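Serpin B3 (PDB 4ZK3) probably inhibits proteases as a member of the serpin family, and is linked to Pso p27, an aggregate-forming complex probably involved in psoriasis. Local coordinates at residues A[187-199]-A[208-220]. Numbering follows the deposited sequence.
Sequences EKKFNKEDTKEEK and KSIQMMRQYTSFH
Backbone hydrogen bonds join Lys196 to Met212 and Glu198 to Ile210, as antiparallel hydrogen-bonded pairs. Lys196 N reaches Met212 O at 3.1 Å, and Met212 N returns to Lys196 O at 2.8 Å. Glu198 N to Ile210 O is sound; the return bond is weak. Glu197 and Gln211 share a face, and the extended Glu197 chain carries its carboxylate to Ser209. Ser209 OG donates to Glu197 OE2 (2.6 Å) on the anti side, 29° out of the carboxylate plane.

Apolar packing centres on Phe190. Over one ring face, Met213 CE makes a CH-pi contact 3.7 Å from the Phe190 centroid, and Met213 SD a Met-aromatic one at 4.3 Å. The bend at chi3 (-61°) turns this methyl back over the ring. The Gln215 side chain covers the opposite face.

Polar links are partly through water. One water joins Asn191 O, Thr195 OG1 and Arg214 N; another joins Asn191 N, Asp194 OD2 and Arg214 O. Thr195 OG1 also bonds Glu338. The Glu198 carboxylate and Arg214 guanidinium planes are 7° apart, with Glu198 OE2 4.2 Å from Arg214 NE, beyond a salt bridge. Extended Lys188 donates from NZ to Thr217 OG1 at 3.1 Å.

The contact builds the hairpin of strands 196-201 and 206-224. Strand 276-294 also pairs with 206-224: Gln211 and Met213 make backbone hydrogen bonds with Arg286 and Leu284.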
loop_
_atom_site.group_PDB
_atom_site.type_symbol
_atom_site.label_atom_id
_atom_site.label_comp_id
_atom_site.label_asym_id
_atom_site.label_seq_id
_atom_site.Cartn_x
_atom_site.Cartn_y
_atom_site.Cartn_z
ATOM N N GLU A 187 -5.335 19.442 6.774
ATOM C CA GLU A 187 -4.891 20.723 7.223
ATOM C C GLU A 187 -6.044 21.774 7.220
ATOM O O GLU A 187 -6.169 22.545 8.193
ATOM C CB GLU A 187 -3.731 21.203 6.365
ATOM C CG GLU A 187 -3.364 22.686 6.592
ATOM C CD GLU A 187 -2.148 23.076 5.793
ATOM O OE1 GLU A 187 -2.220 23.121 4.570
ATOM O OE2 GLU A 187 -1.095 23.254 6.400
ATOM N N LYS A 188 -6.802 21.804 6.115
ATOM C CA LYS A 188 -8.047 22.552 5.972
ATOM C C LYS A 188 -9.238 21.619 5.881
ATOM O O LYS A 188 -9.531 21.006 4.812
ATOM C CB LYS A 188 -7.989 23.392 4.734
ATOM C CG LYS A 188 -6.956 24.512 4.842
ATOM C CD LYS A 188 -6.624 25.184 3.507
ATOM C CE LYS A 188 -5.262 25.900 3.514
ATOM N NZ LYS A 188 -4.774 26.245 2.131
ATOM N N LYS A 189 -9.924 21.464 6.997
ATOM C CA LYS A 189 -11.067 20.579 7.064
ATOM C C LYS A 189 -12.217 21.022 6.166
ATOM O O LYS A 189 -12.277 22.142 5.743
ATOM C CB LYS A 189 -11.523 20.435 8.479
ATOM C CG LYS A 189 -10.513 19.698 9.315
ATOM C CD LYS A 189 -11.045 19.360 10.688
ATOM C CE LYS A 189 -9.975 18.637 11.487
ATOM N NZ LYS A 189 -10.647 17.892 12.576
ATOM N N PHE A 190 -13.056 20.078 5.766
ATOM C CA PHE A 190 -14.250 20.412 5.045
ATOM C C PHE A 190 -15.315 20.766 6.077
ATOM O O PHE A 190 -15.283 20.212 7.144
ATOM C CB PHE A 190 -14.705 19.220 4.242
ATOM C CG PHE A 190 -13.821 18.915 3.062
ATOM C CD1 PHE A 190 -12.683 18.095 3.212
ATOM C CD2 PHE A 190 -14.114 19.444 1.801
ATOM C CE1 PHE A 190 -11.874 17.811 2.127
ATOM C CE2 PHE A 190 -13.290 19.158 0.702
ATOM C CZ PHE A 190 -12.182 18.329 0.860
ATOM N N ASN A 191 -16.270 21.657 5.758
ATOM C CA ASN A 191 -17.459 21.844 6.623
ATOM C C ASN A 191 -18.587 20.877 6.310
ATOM O O ASN A 191 -19.059 20.815 5.163
ATOM C CB ASN A 191 -17.975 23.259 6.514
ATOM C CG ASN A 191 -19.002 23.588 7.620
ATOM O OD1 ASN A 191 -19.850 22.752 7.982
ATOM N ND2 ASN A 191 -18.910 24.805 8.168
ATOM N N LYS A 192 -19.038 20.091 7.287
ATOM C CA LYS A 192 -20.127 19.145 7.005
ATOM C C LYS A 192 -21.395 19.862 6.510
ATOM O O LYS A 192 -22.193 19.293 5.735
ATOM C CB LYS A 192 -20.436 18.286 8.210
ATOM C CG LYS A 192 -19.472 17.131 8.449
ATOM C CD LYS A 192 -19.155 16.978 9.941
ATOM C CE LYS A 192 -20.190 16.185 10.704
ATOM N NZ LYS A 192 -19.962 14.724 10.497
ATOM N N GLU A 193 -21.547 21.130 6.889
ATOM C CA GLU A 193 -22.684 21.904 6.397
ATOM C C GLU A 193 -22.648 22.091 4.892
ATOM O O GLU A 193 -23.704 22.234 4.285
ATOM C CB GLU A 193 -22.816 23.241 7.126
ATOM C CG GLU A 193 -23.743 23.151 8.371
ATOM C CD GLU A 193 -23.217 23.905 9.589
ATOM O OE1 GLU A 193 -22.259 24.719 9.435
ATOM O OE2 GLU A 193 -23.756 23.679 10.707
ATOM N N ASP A 194 -21.455 22.051 4.298
ATOM C CA ASP A 194 -21.297 22.210 2.849
ATOM C C ASP A 194 -21.363 20.941 2.056
ATOM O O ASP A 194 -21.396 20.972 0.796
ATOM C CB ASP A 194 -19.984 22.921 2.527
ATOM C CG ASP A 194 -19.936 24.339 3.055
ATOM O OD1 ASP A 194 -20.994 24.990 2.996
ATOM O OD2 ASP A 194 -18.853 24.793 3.504
ATOM N N THR A 195 -21.424 19.808 2.741
ATOM C CA THR A 195 -21.521 18.566 2.034
ATOM C C THR A 195 -22.965 18.395 1.456
ATOM O O THR A 195 -23.902 18.656 2.158
ATOM C CB THR A 195 -21.114 17.411 2.988
ATOM O OG1 THR A 195 -19.728 17.581 3.371
ATOM C CG2 THR A 195 -21.321 16.072 2.348
ATOM N N LYS A 196 -23.118 17.920 0.201
ATOM C CA LYS A 196 -24.414 17.816 -0.481
ATOM C C LYS A 196 -24.483 16.525 -1.263
ATOM O O LYS A 196 -23.455 16.075 -1.744
ATOM C CB LYS A 196 -24.526 18.917 -1.522
ATOM C CG LYS A 196 -25.155 20.234 -1.078
ATOM C CD LYS A 196 -24.976 21.327 -2.154
ATOM C CE LYS A 196 -25.343 20.920 -3.580
ATOM N NZ LYS A 196 -26.822 20.865 -3.786
ATOM N N GLU A 197 -25.676 15.935 -1.439
ATOM C CA GLU A 197 -25.820 14.778 -2.334
ATOM C C GLU A 197 -25.623 15.231 -3.771
ATOM O O GLU A 197 -26.203 16.216 -4.164
ATOM C CB GLU A 197 -27.194 14.150 -2.208
ATOM C CG GLU A 197 -27.274 12.794 -2.860
ATOM C CD GLU A 197 -28.706 12.306 -3.029
ATOM O OE1 GLU A 197 -29.642 13.128 -3.197
ATOM O OE2 GLU A 197 -28.908 11.075 -3.004
ATOM N N GLU A 198 -24.803 14.532 -4.553
ATOM C CA GLU A 198 -24.657 14.853 -5.972
ATOM C C GLU A 198 -24.500 13.579 -6.688
ATOM O O GLU A 198 -24.414 12.496 -6.086
ATOM C CB GLU A 198 -23.416 15.695 -6.298
ATOM C CG GLU A 198 -23.284 16.933 -5.461
ATOM C CD GLU A 198 -22.141 17.808 -5.922
ATOM O OE1 GLU A 198 -21.329 17.374 -6.790
ATOM O OE2 GLU A 198 -22.068 18.945 -5.431
ATOM N N LYS A 199 -24.475 13.700 -8.003
ATOM C CA LYS A 199 -24.222 12.551 -8.822
ATOM C C LYS A 199 -22.720 12.335 -8.951
ATOM O O LYS A 199 -21.981 13.270 -8.988
ATOM C CB LYS A 199 -24.846 12.786 -10.189
ATOM C CG LYS A 199 -26.329 13.071 -10.049
ATOM C CD LYS A 199 -27.007 13.204 -11.393
ATOM C CE LYS A 199 -28.426 13.724 -11.183
ATOM N NZ LYS A 199 -29.211 13.456 -12.407
ATOM N N LYS A 208 -24.294 7.418 -9.940
ATOM C CA LYS A 208 -24.630 6.938 -8.602
ATOM C C LYS A 208 -24.642 8.137 -7.678
ATOM O O LYS A 208 -23.816 9.023 -7.809
ATOM C CB LYS A 208 -23.543 5.992 -8.084
ATOM C CG LYS A 208 -23.585 4.571 -8.588
ATOM C CD LYS A 208 -23.944 3.644 -7.441
ATOM C CE LYS A 208 -23.358 2.278 -7.651
ATOM N NZ LYS A 208 -23.211 1.602 -6.337
ATOM N N SER A 209 -25.529 8.150 -6.704
ATOM C CA SER A 209 -25.531 9.196 -5.718
ATOM C C SER A 209 -24.335 9.078 -4.741
ATOM O O SER A 209 -23.787 7.990 -4.535
ATOM C CB SER A 209 -26.803 9.145 -4.923
ATOM O OG SER A 209 -26.717 10.124 -3.912
ATOM N N ILE A 210 -23.923 10.213 -4.187
ATOM C CA ILE A 210 -22.716 10.290 -3.401
ATOM C C ILE A 210 -22.801 11.547 -2.538
ATOM O O ILE A 210 -23.429 12.545 -2.900
ATOM C CB ILE A 210 -21.435 10.340 -4.317
ATOM C CG1 ILE A 210 -20.282 9.620 -3.625
ATOM C CG2 ILE A 210 -21.115 11.806 -4.711
ATOM C CD1 ILE A 210 -19.064 9.360 -4.485
ATOM N N GLN A 211 -22.144 11.532 -1.391
ATOM C CA GLN A 211 -22.075 12.726 -0.569
ATOM C C GLN A 211 -20.819 13.501 -0.977
ATOM O O GLN A 211 -19.673 13.012 -0.831
ATOM C CB GLN A 211 -22.074 12.354 0.907
ATOM C CG GLN A 211 -23.353 11.662 1.381
ATOM C CD GLN A 211 -24.550 12.611 1.333
ATOM O OE1 GLN A 211 -25.459 12.432 0.515
ATOM N NE2 GLN A 211 -24.504 13.656 2.131
ATOM N N MET A 212 -21.012 14.695 -1.515
ATOM C CA MET A 212 -19.892 15.497 -2.026
ATOM C C MET A 212 -19.462 16.579 -1.081
ATOM O O MET A 212 -20.226 17.476 -0.783
ATOM C CB MET A 212 -20.226 16.135 -3.399
ATOM C CG MET A 212 -19.000 16.816 -4.058
ATOM S SD MET A 212 -17.793 15.558 -4.589
ATOM C CE MET A 212 -18.597 14.849 -5.999
ATOM N N MET A 213 -18.201 16.535 -0.636
ATOM C CA MET A 213 -17.701 17.568 0.253
ATOM C C MET A 213 -17.156 18.696 -0.612
ATOM O O MET A 213 -16.697 18.469 -1.736
ATOM C CB MET A 213 -16.600 17.055 1.190
ATOM C CG MET A 213 -16.861 15.700 1.828
ATOM S SD MET A 213 -15.486 15.190 2.888
ATOM C CE MET A 213 -14.087 15.103 1.755
ATOM N N ARG A 214 -17.181 19.897 -0.098
ATOM C CA ARG A 214 -16.896 21.080 -0.919
ATOM C C ARG A 214 -16.200 22.105 -0.059
ATOM O O ARG A 214 -16.560 22.274 1.092
ATOM C CB ARG A 214 -18.170 21.673 -1.485
ATOM C CG ARG A 214 -18.986 20.651 -2.292
ATOM C CD ARG A 214 -20.206 21.168 -3.076
ATOM N NE ARG A 214 -21.325 21.513 -2.230
ATOM C CZ ARG A 214 -21.489 22.698 -1.648
ATOM N NH1 ARG A 214 -20.571 23.646 -1.786
ATOM N NH2 ARG A 214 -22.566 22.942 -0.903
ATOM N N GLN A 215 -15.153 22.720 -0.613
ATOM C CA GLN A 215 -14.471 23.820 0.012
ATOM C C GLN A 215 -13.703 24.594 -1.064
ATOM O O GLN A 215 -13.406 24.049 -2.119
ATOM C CB GLN A 215 -13.515 23.355 1.127
ATOM C CG GLN A 215 -12.229 22.673 0.649
ATOM C CD GLN A 215 -11.270 22.361 1.789
ATOM O OE1 GLN A 215 -11.097 21.205 2.178
ATOM N NE2 GLN A 215 -10.674 23.389 2.357
ATOM N N TYR A 216 -13.446 25.865 -0.759
ATOM C CA TYR A 216 -12.787 26.842 -1.634
ATOM C C TYR A 216 -11.599 27.268 -0.823
ATOM O O TYR A 216 -11.760 27.763 0.283
ATOM C CB TYR A 216 -13.682 28.074 -1.917
ATOM C CG TYR A 216 -13.147 29.041 -2.989
ATOM C CD1 TYR A 216 -13.407 28.813 -4.339
ATOM C CD2 TYR A 216 -12.399 30.191 -2.646
ATOM C CE1 TYR A 216 -12.931 29.672 -5.319
ATOM C CE2 TYR A 216 -11.915 31.061 -3.626
ATOM C CZ TYR A 216 -12.182 30.793 -4.962
ATOM O OH TYR A 216 -11.719 31.610 -5.977
ATOM N N THR A 217 -10.409 27.027 -1.346
ATOM C CA THR A 217 -9.158 27.323 -0.623
ATOM C C THR A 217 -7.973 27.194 -1.585
ATOM O O THR A 217 -8.142 26.750 -2.721
ATOM C CB THR A 217 -9.004 26.420 0.628
ATOM O OG1 THR A 217 -7.637 26.360 1.041
ATOM C CG2 THR A 217 -9.478 25.046 0.327
ATOM N N SER A 218 -6.806 27.658 -1.181
ATOM C CA SER A 218 -5.658 27.529 -2.069
ATOM C C SER A 218 -4.815 26.276 -1.767
ATOM O O SER A 218 -4.584 25.918 -0.622
ATOM C CB SER A 218 -4.807 28.792 -2.062
ATOM O OG SER A 218 -3.870 28.724 -1.046
ATOM N N PHE A 219 -4.382 25.614 -2.827
ATOM C CA PHE A 219 -3.710 24.327 -2.737
ATOM C C PHE A 219 -2.639 24.368 -3.795
ATOM O O PHE A 219 -2.824 25.083 -4.771
ATOM C CB PHE A 219 -4.671 23.222 -3.173
ATOM C CG PHE A 219 -5.747 22.875 -2.191
ATOM C CD1 PHE A 219 -5.443 22.335 -0.949
ATOM C CD2 PHE A 219 -7.090 22.998 -2.558
ATOM C CE1 PHE A 219 -6.464 21.975 -0.085
ATOM C CE2 PHE A 219 -8.099 22.631 -1.705
ATOM C CZ PHE A 219 -7.793 22.116 -0.471
ATOM N N HIS A 220 -1.585 23.570 -3.665
ATOM C CA HIS A 220 -0.693 23.315 -4.806
ATOM C C HIS A 220 -1.450 22.532 -5.879
ATOM O O HIS A 220 -2.075 21.481 -5.631
ATOM C CB HIS A 220 0.597 22.551 -4.411
ATOM C CG HIS A 220 1.508 23.342 -3.530
ATOM N ND1 HIS A 220 1.738 23.020 -2.211
ATOM C CD2 HIS A 220 2.211 24.475 -3.767
ATOM C CE1 HIS A 220 2.535 23.926 -1.668
ATOM N NE2 HIS A 220 2.833 24.821 -2.590
HETATM O O HOH W 1 -2.574 27.226 0.772
HETATM O O HOH W 2 -18.251 19.494 2.713
HETATM O O HOH W 3 -16.370 23.219 3.395
HETATM O O HOH W 4 -23.424 24.891 0.899
#